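Long-range contacts in core protein VP7 (Bluetongue virus, PDB 1BVP), which forms homotrimeric capsomers, 260 of which assemble on an inner VP3 scaffold to build the viral core, and takes part in binding host cell surface receptors: residues G120-P125 / D254-Q259; Y126-E131 / Q176-P181; M182-V187 / I223-Q228; A265-V270 / L308-L313. One frame throughout, in Å; residues are numbered along the deposited sequence.

Interaction 1. Residues G120-P125 / D254-Q259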
# COMPACT_ATOMS: atom_id res chain seq x y z
N GLY A 120 -6.74 4.31 -16.32
CA GLY A 120 -7.04 2.92 -16.03
C GLY A 120 -7.83 2.85 -14.75
O GLY A 120 -7.76 3.77 -13.91
N PRO A 121 -8.62 1.79 -14.57
CA PRO A 121 -9.43 1.60 -13.36
C PRO A 121 -8.62 1.41 -12.10
O PRO A 121 -7.66 0.65 -12.08
CB PRO A 121 -10.23 0.34 -13.68
CG PRO A 121 -9.36 -0.42 -14.66
CD PRO A 121 -8.83 0.69 -15.55
N ALA A 122 -9.05 2.02 -11.01
CA ALA A 122 -8.38 1.89 -9.73
C ALA A 122 -9.35 2.04 -8.54
O ALA A 122 -10.23 2.92 -8.58
CB ALA A 122 -7.35 2.95 -9.63
N ARG A 123 -9.18 1.21 -7.50
CA ARG A 123 -9.97 1.29 -6.25
C ARG A 123 -9.69 2.66 -5.65
O ARG A 123 -8.54 2.96 -5.34
CB ARG A 123 -9.50 0.33 -5.18
CG ARG A 123 -10.17 -0.99 -5.07
CD ARG A 123 -9.54 -1.77 -3.88
NE ARG A 123 -10.02 -3.15 -3.67
CZ ARG A 123 -10.22 -4.06 -4.63
NH1 ARG A 123 -10.01 -3.79 -5.93
NH2 ARG A 123 -10.54 -5.29 -4.29
N GLN A 124 -10.73 3.49 -5.49
CA GLN A 124 -10.60 4.82 -4.89
C GLN A 124 -10.50 4.65 -3.36
O GLN A 124 -11.02 3.70 -2.79
CB GLN A 124 -11.75 5.68 -5.33
CG GLN A 124 -11.82 5.72 -6.82
CD GLN A 124 -10.61 6.40 -7.39
OE1 GLN A 124 -10.23 7.49 -6.95
NE2 GLN A 124 -9.97 5.75 -8.36
N PRO A 125 -9.80 5.57 -2.69
CA PRO A 125 -9.54 5.60 -1.24
C PRO A 125 -10.60 5.89 -0.20
O PRO A 125 -10.54 5.35 0.92
CB PRO A 125 -8.40 6.62 -1.12
CG PRO A 125 -8.73 7.61 -2.24
CD PRO A 125 -9.21 6.74 -3.39
N ASP A 254 -9.68 7.91 -11.71
CA ASP A 254 -8.96 8.98 -11.06
C ASP A 254 -7.71 8.27 -10.53
O ASP A 254 -7.76 7.10 -10.14
CB ASP A 254 -9.76 9.59 -9.90
CG ASP A 254 -10.98 10.34 -10.37
OD1 ASP A 254 -10.89 11.19 -11.29
OD2 ASP A 254 -12.06 10.06 -9.81
N LYS A 255 -6.57 8.96 -10.58
CA LYS A 255 -5.33 8.37 -10.14
C LYS A 255 -5.27 8.27 -8.65
O LYS A 255 -5.77 9.16 -7.94
CB LYS A 255 -4.13 9.18 -10.65
CG LYS A 255 -3.86 9.14 -12.16
CD LYS A 255 -3.51 7.76 -12.67
CE LYS A 255 -2.84 7.80 -14.05
NZ LYS A 255 -3.57 8.57 -15.08
N THR A 256 -4.73 7.15 -8.17
CA THR A 256 -4.57 6.93 -6.75
C THR A 256 -3.07 6.86 -6.47
O THR A 256 -2.24 7.05 -7.37
CB THR A 256 -5.23 5.66 -6.29
OG1 THR A 256 -4.46 4.52 -6.69
CG2 THR A 256 -6.58 5.55 -6.92
N LEU A 257 -2.71 6.64 -5.22
CA LEU A 257 -1.32 6.55 -4.81
C LEU A 257 -0.67 5.22 -5.23
O LEU A 257 0.47 4.96 -4.89
CB LEU A 257 -1.25 6.71 -3.29
CG LEU A 257 -0.66 7.98 -2.71
CD1 LEU A 257 -0.73 9.17 -3.63
CD2 LEU A 257 -1.34 8.24 -1.42
N ASN A 258 -1.43 4.35 -5.88
CA ASN A 258 -0.89 3.08 -6.34
C ASN A 258 -0.67 3.12 -7.84
O ASN A 258 -0.67 2.08 -8.46
CB ASN A 258 -1.86 1.93 -6.09
CG ASN A 258 -2.14 1.70 -4.62
OD1 ASN A 258 -3.28 1.83 -4.20
ND2 ASN A 258 -1.14 1.30 -3.86
N GLN A 259 -0.55 4.30 -8.43
CA GLN A 259 -0.33 4.42 -9.88
C GLN A 259 1.11 4.07 -10.28
O GLN A 259 1.39 3.63 -11.40
CB GLN A 259 -0.64 5.84 -10.33
CG GLN A 259 0.12 6.86 -9.56
CD GLN A 259 -0.10 8.26 -10.06
OE1 GLN A 259 0.33 8.61 -11.16
NE2 GLN A 259 -0.74 9.09 -9.25
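The flat carboxamide of Q124 carries the contact, with D254 O in its plane, A122 O somewhat tilted from that plane, and the methyl CG2 of T256 off to one side of it. The D254 carboxylate, the other flat group here, is turned 77° from the amide. This is the place where the VP7 chain enters and leaves its beta-rich domain: the 128 residues between the segments contain strands and no helix, whereas helices dominate on both sides, so a beta domain is inserted into a helical one.

The side chain of Q124 starts beside its own backbone N and bends at chi2 (-65°), which folds the amide back over the backbone. Q124 NE2 can then bond two carbonyls, one in each segment: A122 O at 2.9 Å and D254 O at 3.1 Å. Both acceptors are met from above their carbonyl planes, and the N-H...O angle to D254 O is a fairly straight 162°. The charged ends turn to the second subunit, D254 OD1 in a salt bridge with R341 of that subunit and R123 NH2 bonded to its Y126 OH.

T256 supplies the apolar part. T256 OG1 accepts from N258 N at 3.1 Å in an ST turn, and this rotation presents T256 CG2 to A122 CB at 3.8 Å and to R123 O at 3.6 Å.

Interaction 2. Residues Y126-E131 / Q176-P181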
# COMPACT_ATOMS: atom_id res chain seq x y z
N TYR A 126 -11.51 6.81 -0.52
CA TYR A 126 -12.52 7.19 0.44
C TYR A 126 -13.91 6.66 0.20
O TYR A 126 -14.16 5.99 -0.81
CB TYR A 126 -12.55 8.69 0.54
CG TYR A 126 -11.17 9.27 0.67
CD1 TYR A 126 -10.28 8.83 1.69
CD2 TYR A 126 -10.77 10.29 -0.20
CE1 TYR A 126 -8.99 9.42 1.82
CE2 TYR A 126 -9.50 10.89 -0.09
CZ TYR A 126 -8.62 10.47 0.91
OH TYR A 126 -7.41 11.15 0.95
N GLY A 127 -14.81 6.94 1.14
CA GLY A 127 -16.18 6.48 1.05
C GLY A 127 -16.87 7.06 -0.16
O GLY A 127 -16.67 8.24 -0.52
N PHE A 128 -17.70 6.24 -0.80
CA PHE A 128 -18.42 6.68 -1.98
C PHE A 128 -19.22 7.96 -1.74
O PHE A 128 -19.38 8.78 -2.64
CB PHE A 128 -19.32 5.57 -2.48
CG PHE A 128 -19.95 5.88 -3.80
CD1 PHE A 128 -21.16 6.57 -3.86
CD2 PHE A 128 -19.36 5.51 -4.98
CE1 PHE A 128 -21.75 6.86 -5.07
CE2 PHE A 128 -19.95 5.80 -6.20
CZ PHE A 128 -21.15 6.48 -6.24
N PHE A 129 -19.72 8.14 -0.52
CA PHE A 129 -20.52 9.31 -0.16
C PHE A 129 -19.82 10.28 0.75
O PHE A 129 -20.47 10.98 1.50
CB PHE A 129 -21.82 8.90 0.52
CG PHE A 129 -22.71 8.08 -0.34
CD1 PHE A 129 -23.48 8.68 -1.34
CD2 PHE A 129 -22.76 6.69 -0.18
CE1 PHE A 129 -24.30 7.90 -2.19
CE2 PHE A 129 -23.56 5.91 -1.00
CZ PHE A 129 -24.33 6.51 -2.02
N LEU A 130 -18.51 10.34 0.68
CA LEU A 130 -17.78 11.25 1.51
C LEU A 130 -18.21 12.70 1.32
O LEU A 130 -18.27 13.48 2.27
CB LEU A 130 -16.29 11.13 1.22
CG LEU A 130 -15.41 12.03 2.10
CD1 LEU A 130 -15.05 11.30 3.39
CD2 LEU A 130 -14.16 12.44 1.33
N GLU A 131 -18.56 13.09 0.10
CA GLU A 131 -18.90 14.48 -0.09
C GLU A 131 -20.38 14.78 -0.10
O GLU A 131 -20.91 15.30 -1.08
CB GLU A 131 -18.22 15.02 -1.33
CG GLU A 131 -16.72 14.83 -1.29
CD GLU A 131 -15.99 15.54 -2.41
OE1 GLU A 131 -16.53 15.61 -3.54
OE2 GLU A 131 -14.86 16.02 -2.14
N GLN A 176 -26.16 8.16 -8.28
CA GLN A 176 -25.76 8.88 -9.49
C GLN A 176 -25.32 10.32 -9.33
O GLN A 176 -25.51 10.92 -8.27
CB GLN A 176 -26.83 8.68 -10.59
CG GLN A 176 -27.03 7.14 -10.83
CD GLN A 176 -28.15 6.77 -11.80
OE1 GLN A 176 -29.07 7.57 -12.06
NE2 GLN A 176 -28.10 5.54 -12.34
N GLY A 177 -24.55 10.80 -10.32
CA GLY A 177 -24.05 12.17 -10.29
C GLY A 177 -22.83 12.48 -9.43
O GLY A 177 -22.29 13.58 -9.50
N ARG A 178 -22.41 11.53 -8.60
CA ARG A 178 -21.25 11.71 -7.74
C ARG A 178 -20.17 10.75 -8.22
O ARG A 178 -20.47 9.57 -8.51
CB ARG A 178 -21.57 11.42 -6.26
CG ARG A 178 -22.85 10.61 -5.98
CD ARG A 178 -23.33 10.72 -4.52
NE ARG A 178 -23.26 12.08 -3.98
CZ ARG A 178 -22.17 12.63 -3.41
NH1 ARG A 178 -21.03 11.94 -3.27
NH2 ARG A 178 -22.20 13.90 -3.03
N ASN A 179 -18.93 11.26 -8.27
CA ASN A 179 -17.76 10.49 -8.71
C ASN A 179 -17.99 10.14 -10.17
O ASN A 179 -18.86 10.75 -10.85
CB ASN A 179 -17.59 9.23 -7.87
CG ASN A 179 -17.67 9.50 -6.34
OD1 ASN A 179 -18.22 8.69 -5.58
ND2 ASN A 179 -17.14 10.65 -5.91
N ASP A 180 -17.25 9.18 -10.69
CA ASP A 180 -17.48 8.85 -12.10
C ASP A 180 -17.04 7.42 -12.10
O ASP A 180 -16.05 7.03 -12.74
CB ASP A 180 -16.61 9.80 -12.96
CG ASP A 180 -16.68 9.50 -14.46
OD1 ASP A 180 -17.56 8.72 -14.92
OD2 ASP A 180 -15.79 10.04 -15.17
N PRO A 181 -17.76 6.59 -11.35
CA PRO A 181 -17.46 5.18 -11.21
C PRO A 181 -17.60 4.35 -12.46
O PRO A 181 -18.33 4.71 -13.37
CB PRO A 181 -18.42 4.73 -10.12
CG PRO A 181 -19.60 5.51 -10.40
CD PRO A 181 -19.05 6.89 -10.69
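Two irregular loops of the jelly-roll domain meet here, one of them built around a type I beta turn from G127 to L130. The principle illustrated is that a single arginine can bind such a loop by both its stem and its tip: the stem of R178 packs on the two phenylalanines of the turn, and its tip bonds the backbone O of E131, the residue directly after the turn. Along 176-181, G177 has a positive phi of 80°, which favours glycine and swings the chain round to R178.

R178 is the chief contributor. R178 CG approaches F128 CE1 at 4.0 Å, while R178 CD lies against the F129 ring, 3.8 Å from F129 CD1. A bend at chi3 (43°) then carries the guanidinium past the two rings. There R178 NH2 donates to E131 O at 2.7 Å, with the donor well above the carbonyl plane, so the grip is on backbone and not on the E131 carboxylate. That carboxylate has a long, weak ion pair with R221 of the third subunit.

N179 sets its amide end over one face of the F128 ring, the two planes almost perpendicular at 88°. F128 CD1, at the rim of this ring, stands 3.6 Å above the F129 plane, over the centre of the F129 ring, while Y250 of the neighbouring strand packs edge-to-face with F128. P181 closes the segment, with P181 CG at the edge of the F128 ring, 4.2 Å from F128 CE2.

Interaction 3. Residues M182-V187 / I223-Q228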
# COMPACT_ATOMS: atom_id res chain seq x y z
N MET A 182 -16.82 3.29 -12.51
CA MET A 182 -16.83 2.33 -13.59
C MET A 182 -17.52 1.11 -13.03
O MET A 182 -18.17 0.36 -13.75
CB MET A 182 -15.40 1.99 -14.00
CG MET A 182 -14.74 3.06 -14.85
SD MET A 182 -13.07 2.64 -15.33
CE MET A 182 -13.29 1.23 -16.45
N MET A 183 -17.33 0.88 -11.73
CA MET A 183 -17.96 -0.24 -11.09
C MET A 183 -18.11 0.11 -9.61
O MET A 183 -17.29 0.84 -9.07
CB MET A 183 -17.15 -1.50 -11.29
CG MET A 183 -17.97 -2.74 -11.24
SD MET A 183 -18.92 -2.93 -12.74
CE MET A 183 -19.02 -4.65 -12.77
N ILE A 184 -19.22 -0.32 -9.00
CA ILE A 184 -19.51 -0.05 -7.59
C ILE A 184 -19.76 -1.39 -6.98
O ILE A 184 -20.50 -2.20 -7.55
CB ILE A 184 -20.77 0.84 -7.44
CG1 ILE A 184 -20.63 2.06 -8.34
CG2 ILE A 184 -20.94 1.31 -6.00
CD1 ILE A 184 -21.70 3.05 -8.21
N TYR A 185 -19.06 -1.68 -5.88
CA TYR A 185 -19.21 -2.97 -5.23
C TYR A 185 -20.02 -2.80 -3.97
O TYR A 185 -19.64 -2.11 -3.01
CB TYR A 185 -17.84 -3.64 -5.00
CG TYR A 185 -17.10 -3.89 -6.30
CD1 TYR A 185 -16.33 -2.89 -6.90
CD2 TYR A 185 -17.24 -5.10 -6.97
CE1 TYR A 185 -15.72 -3.07 -8.13
CE2 TYR A 185 -16.63 -5.30 -8.21
CZ TYR A 185 -15.88 -4.28 -8.79
OH TYR A 185 -15.30 -4.48 -10.03
N LEU A 186 -21.18 -3.43 -4.03
CA LEU A 186 -22.21 -3.39 -3.03
C LEU A 186 -22.41 -4.65 -2.22
O LEU A 186 -22.06 -5.74 -2.65
CB LEU A 186 -23.53 -3.21 -3.78
CG LEU A 186 -24.08 -1.86 -4.13
CD1 LEU A 186 -23.03 -0.79 -4.07
CD2 LEU A 186 -24.72 -1.95 -5.46
N VAL A 187 -22.95 -4.47 -1.02
CA VAL A 187 -23.44 -5.60 -0.23
C VAL A 187 -24.63 -5.04 0.53
O VAL A 187 -24.58 -3.90 0.99
CB VAL A 187 -22.39 -6.42 0.63
CG1 VAL A 187 -21.03 -5.84 0.57
CG2 VAL A 187 -22.92 -6.68 2.02
N ILE A 223 -21.58 -7.51 -4.67
CA ILE A 223 -22.22 -7.38 -5.95
C ILE A 223 -21.45 -6.36 -6.78
O ILE A 223 -21.17 -5.25 -6.34
CB ILE A 223 -23.65 -6.85 -5.75
CG1 ILE A 223 -24.51 -7.91 -5.08
CG2 ILE A 223 -24.24 -6.37 -7.07
CD1 ILE A 223 -25.74 -7.29 -4.44
N ALA A 224 -21.14 -6.75 -8.01
CA ALA A 224 -20.46 -5.87 -8.93
C ALA A 224 -21.54 -5.15 -9.72
O ALA A 224 -22.20 -5.74 -10.57
CB ALA A 224 -19.60 -6.68 -9.84
N TRP A 225 -21.74 -3.88 -9.43
CA TRP A 225 -22.79 -3.13 -10.11
C TRP A 225 -22.18 -2.02 -10.95
O TRP A 225 -21.38 -1.22 -10.46
CB TRP A 225 -23.74 -2.56 -9.04
CG TRP A 225 -24.84 -1.65 -9.56
CD1 TRP A 225 -25.69 -1.91 -10.60
CD2 TRP A 225 -25.18 -0.33 -9.08
NE1 TRP A 225 -26.52 -0.83 -10.81
CE2 TRP A 225 -26.23 0.15 -9.90
CE3 TRP A 225 -24.71 0.48 -8.05
CZ2 TRP A 225 -26.81 1.42 -9.71
CZ3 TRP A 225 -25.29 1.75 -7.86
CH2 TRP A 225 -26.33 2.20 -8.69
N ASP A 226 -22.62 -1.92 -12.20
CA ASP A 226 -22.13 -0.90 -13.11
C ASP A 226 -22.62 0.49 -12.85
O ASP A 226 -22.24 1.41 -13.56
CB ASP A 226 -22.47 -1.24 -14.55
CG ASP A 226 -23.92 -1.58 -14.73
OD1 ASP A 226 -24.31 -2.70 -14.31
OD2 ASP A 226 -24.64 -0.75 -15.28
N GLY A 227 -23.53 0.65 -11.91
CA GLY A 227 -24.04 1.99 -11.61
C GLY A 227 -25.13 2.48 -12.54
O GLY A 227 -25.66 3.57 -12.32
N GLN A 228 -25.46 1.71 -13.58
CA GLN A 228 -26.50 2.10 -14.54
C GLN A 228 -27.74 1.22 -14.40
O GLN A 228 -28.87 1.73 -14.33
CB GLN A 228 -25.99 2.01 -16.00
CG GLN A 228 -24.90 2.98 -16.40
CD GLN A 228 -25.26 4.43 -16.08
OE1 GLN A 228 -26.19 5.00 -16.66
NE2 GLN A 228 -24.52 5.04 -15.15
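Strands 183-187 and 223-225 form an antiparallel pair in the large sheet of the beta domain, an example of how a short strand extends a sheet through paired backbone bonds and a shared apolar face. Four backbone hydrogen bonds join them. I184 and W225 make one hydrogen-bonded pair, I184 N to W225 O and W225 N to I184 O, each 2.8 Å; L186 and I223 make the other, L186 N to I223 O at 2.9 Å and I223 N to L186 O at 2.7 Å. Between them Y185 faces A224 as a non-hydrogen-bonded pair, with a CA-H...O contact from Y185 to I223 O. Just before, M182 and M183 both face I251 in a classic beta bulge.

Apolar contacts use both faces. On that of Y185 and A224, A224 CB touches both M183 CE and Y185 CE2, while the tyrosine ring stacks on F249. On the other face I184 and W225 run side by side, and L186 CD2 comes within 3.6 Å of W225 CE3.

Polar groups shape the exit from strand 223-225. D226 OD2 accepts from Q228 N in an Asx turn, W225 NE1 bonds A229 O, and G227 CA sits 3.3 Å above the W225 indole plane, over its centre.

Interaction 4. Residues A265-V270 / L308-L313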
# COMPACT_ATOMS: atom_id res chain seq x y z
N ALA A 265 5.78 5.69 -0.37
CA ALA A 265 7.06 5.66 0.31
C ALA A 265 7.99 6.75 -0.25
O ALA A 265 8.80 7.32 0.50
CB ALA A 265 7.67 4.32 0.16
N GLU A 266 7.87 7.05 -1.55
CA GLU A 266 8.69 8.11 -2.16
C GLU A 266 8.26 9.48 -1.64
O GLU A 266 9.10 10.33 -1.27
CB GLU A 266 8.57 8.09 -3.69
CG GLU A 266 9.02 6.77 -4.32
CD GLU A 266 10.38 6.27 -3.78
OE1 GLU A 266 11.36 7.07 -3.70
OE2 GLU A 266 10.49 5.06 -3.48
N ILE A 267 6.95 9.71 -1.66
CA ILE A 267 6.38 10.93 -1.14
C ILE A 267 6.83 11.12 0.31
O ILE A 267 7.28 12.20 0.71
CB ILE A 267 4.84 10.90 -1.21
CG1 ILE A 267 4.42 11.13 -2.65
CG2 ILE A 267 4.25 12.03 -0.34
CD1 ILE A 267 3.04 10.78 -2.96
N PHE A 268 6.74 10.06 1.11
CA PHE A 268 7.17 10.14 2.51
C PHE A 268 8.63 10.57 2.65
O PHE A 268 8.98 11.35 3.52
CB PHE A 268 6.97 8.79 3.22
CG PHE A 268 7.50 8.79 4.62
CD1 PHE A 268 6.89 9.54 5.62
CD2 PHE A 268 8.65 8.07 4.95
CE1 PHE A 268 7.42 9.58 6.92
CE2 PHE A 268 9.19 8.10 6.25
CZ PHE A 268 8.57 8.86 7.23
N ASN A 269 9.48 9.98 1.82
CA ASN A 269 10.89 10.28 1.82
C ASN A 269 11.14 11.76 1.52
O ASN A 269 11.93 12.40 2.19
CB ASN A 269 11.61 9.41 0.79
CG ASN A 269 13.14 9.51 0.90
OD1 ASN A 269 13.84 9.57 -0.11
ND2 ASN A 269 13.64 9.54 2.13
N VAL A 270 10.47 12.29 0.49
CA VAL A 270 10.59 13.70 0.09
C VAL A 270 10.17 14.67 1.20
O VAL A 270 10.82 15.69 1.42
CB VAL A 270 9.69 14.01 -1.12
CG1 VAL A 270 9.60 15.50 -1.35
CG2 VAL A 270 10.15 13.25 -2.36
N LEU A 308 7.30 12.75 -11.67
CA LEU A 308 8.72 12.78 -11.94
C LEU A 308 9.47 13.54 -10.88
O LEU A 308 10.49 13.07 -10.33
CB LEU A 308 8.96 13.47 -13.26
CG LEU A 308 9.87 12.81 -14.29
CD1 LEU A 308 10.66 13.93 -14.90
CD2 LEU A 308 10.79 11.80 -13.66
N THR A 309 8.99 14.75 -10.61
CA THR A 309 9.60 15.60 -9.60
C THR A 309 9.69 14.90 -8.24
O THR A 309 10.68 15.02 -7.53
CB THR A 309 8.82 16.92 -9.47
OG1 THR A 309 8.78 17.59 -10.75
CG2 THR A 309 9.45 17.81 -8.46
N LEU A 310 8.64 14.16 -7.87
CA LEU A 310 8.65 13.45 -6.60
C LEU A 310 9.71 12.38 -6.64
O LEU A 310 10.51 12.29 -5.70
CB LEU A 310 7.27 12.83 -6.28
CG LEU A 310 6.22 13.91 -5.96
CD1 LEU A 310 4.86 13.30 -5.99
CD2 LEU A 310 6.51 14.57 -4.63
N LEU A 311 9.73 11.57 -7.71
CA LEU A 311 10.74 10.50 -7.82
C LEU A 311 12.17 11.05 -7.80
O LEU A 311 13.02 10.60 -7.03
CB LEU A 311 10.53 9.70 -9.09
CG LEU A 311 9.20 8.97 -9.04
CD1 LEU A 311 9.11 8.10 -10.26
CD2 LEU A 311 9.12 8.14 -7.76
N LEU A 312 12.39 12.07 -8.61
CA LEU A 312 13.68 12.72 -8.70
C LEU A 312 14.09 13.33 -7.33
O LEU A 312 15.23 13.14 -6.86
CB LEU A 312 13.62 13.77 -9.81
CG LEU A 312 14.26 13.54 -11.21
CD1 LEU A 312 14.35 12.12 -11.59
CD2 LEU A 312 13.52 14.33 -12.25
N LEU A 313 13.16 13.99 -6.66
CA LEU A 313 13.47 14.58 -5.35
C LEU A 313 13.75 13.52 -4.29
O LEU A 313 14.59 13.72 -3.44
CB LEU A 313 12.33 15.45 -4.89
CG LEU A 313 12.61 16.91 -4.64
CD1 LEU A 313 11.38 17.44 -3.94
CD2 LEU A 313 13.85 17.14 -3.79
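Apolar packing dominates this helix pair, in which the axes of 265-270 and 308-313 approach to 8.9 Å and cross at 63°. So steep a crossing keeps the shared surface short, and a few side chains fill it. V270 contributes most from its helix: CG1, anti to the backbone N (chi1 169°), reaches L313 CD1 at 3.7 Å, the two side chains crossing at about a right angle. One turn earlier I267 meets L310 obliquely, CG1 to CD1 at 4.0 Å.

A second kind of contact sets aliphatic carbon against backbone. V270 CG2 lies 3.5 Å from L310 O and also touches L313 CB, so the branched valine covers the helix surface between these two leucines.

The third kind divides one side chain into apolar stem and charged tip. E266 bends at chi2 (-48°) and lays its CG against L311 CD2 at 3.7 Å. Its OE1 is then held by S314 OG and by a salt bridge to R111 of the third subunit, so the same residue serves the core and the trimer interface. Beyond the pair, L313 packs on helix 276-286 and L311 on helix 103-116, an arrangement characteristic of the interior of a multi-helix bundle, here the helical domain of VP7.

The four contacts follow the two-domain plan of VP7. Interaction 1 sits at the junction, with interactions 2 and 3 in the beta domain and interaction 4 among the helices. Interactions 2 and 3 are close neighbours, centres about 12 Å apart, joined by a probable hydrogen bond from Q176 NE2 to G227 O (3.1 Å) and by F128 CE2 packing on I184 CD1 (3.8 Å). Interaction 1 touches both domains: P121 CB meets M182 SD of interaction 3 at 4.0 Å, and L257 CD1 meets I267 CD1 of interaction 4 at 4.2 Å. Interactions 3 and 4 lie about 34 Å apart, centre to centre. All four also touch neighbouring subunits of the trimer.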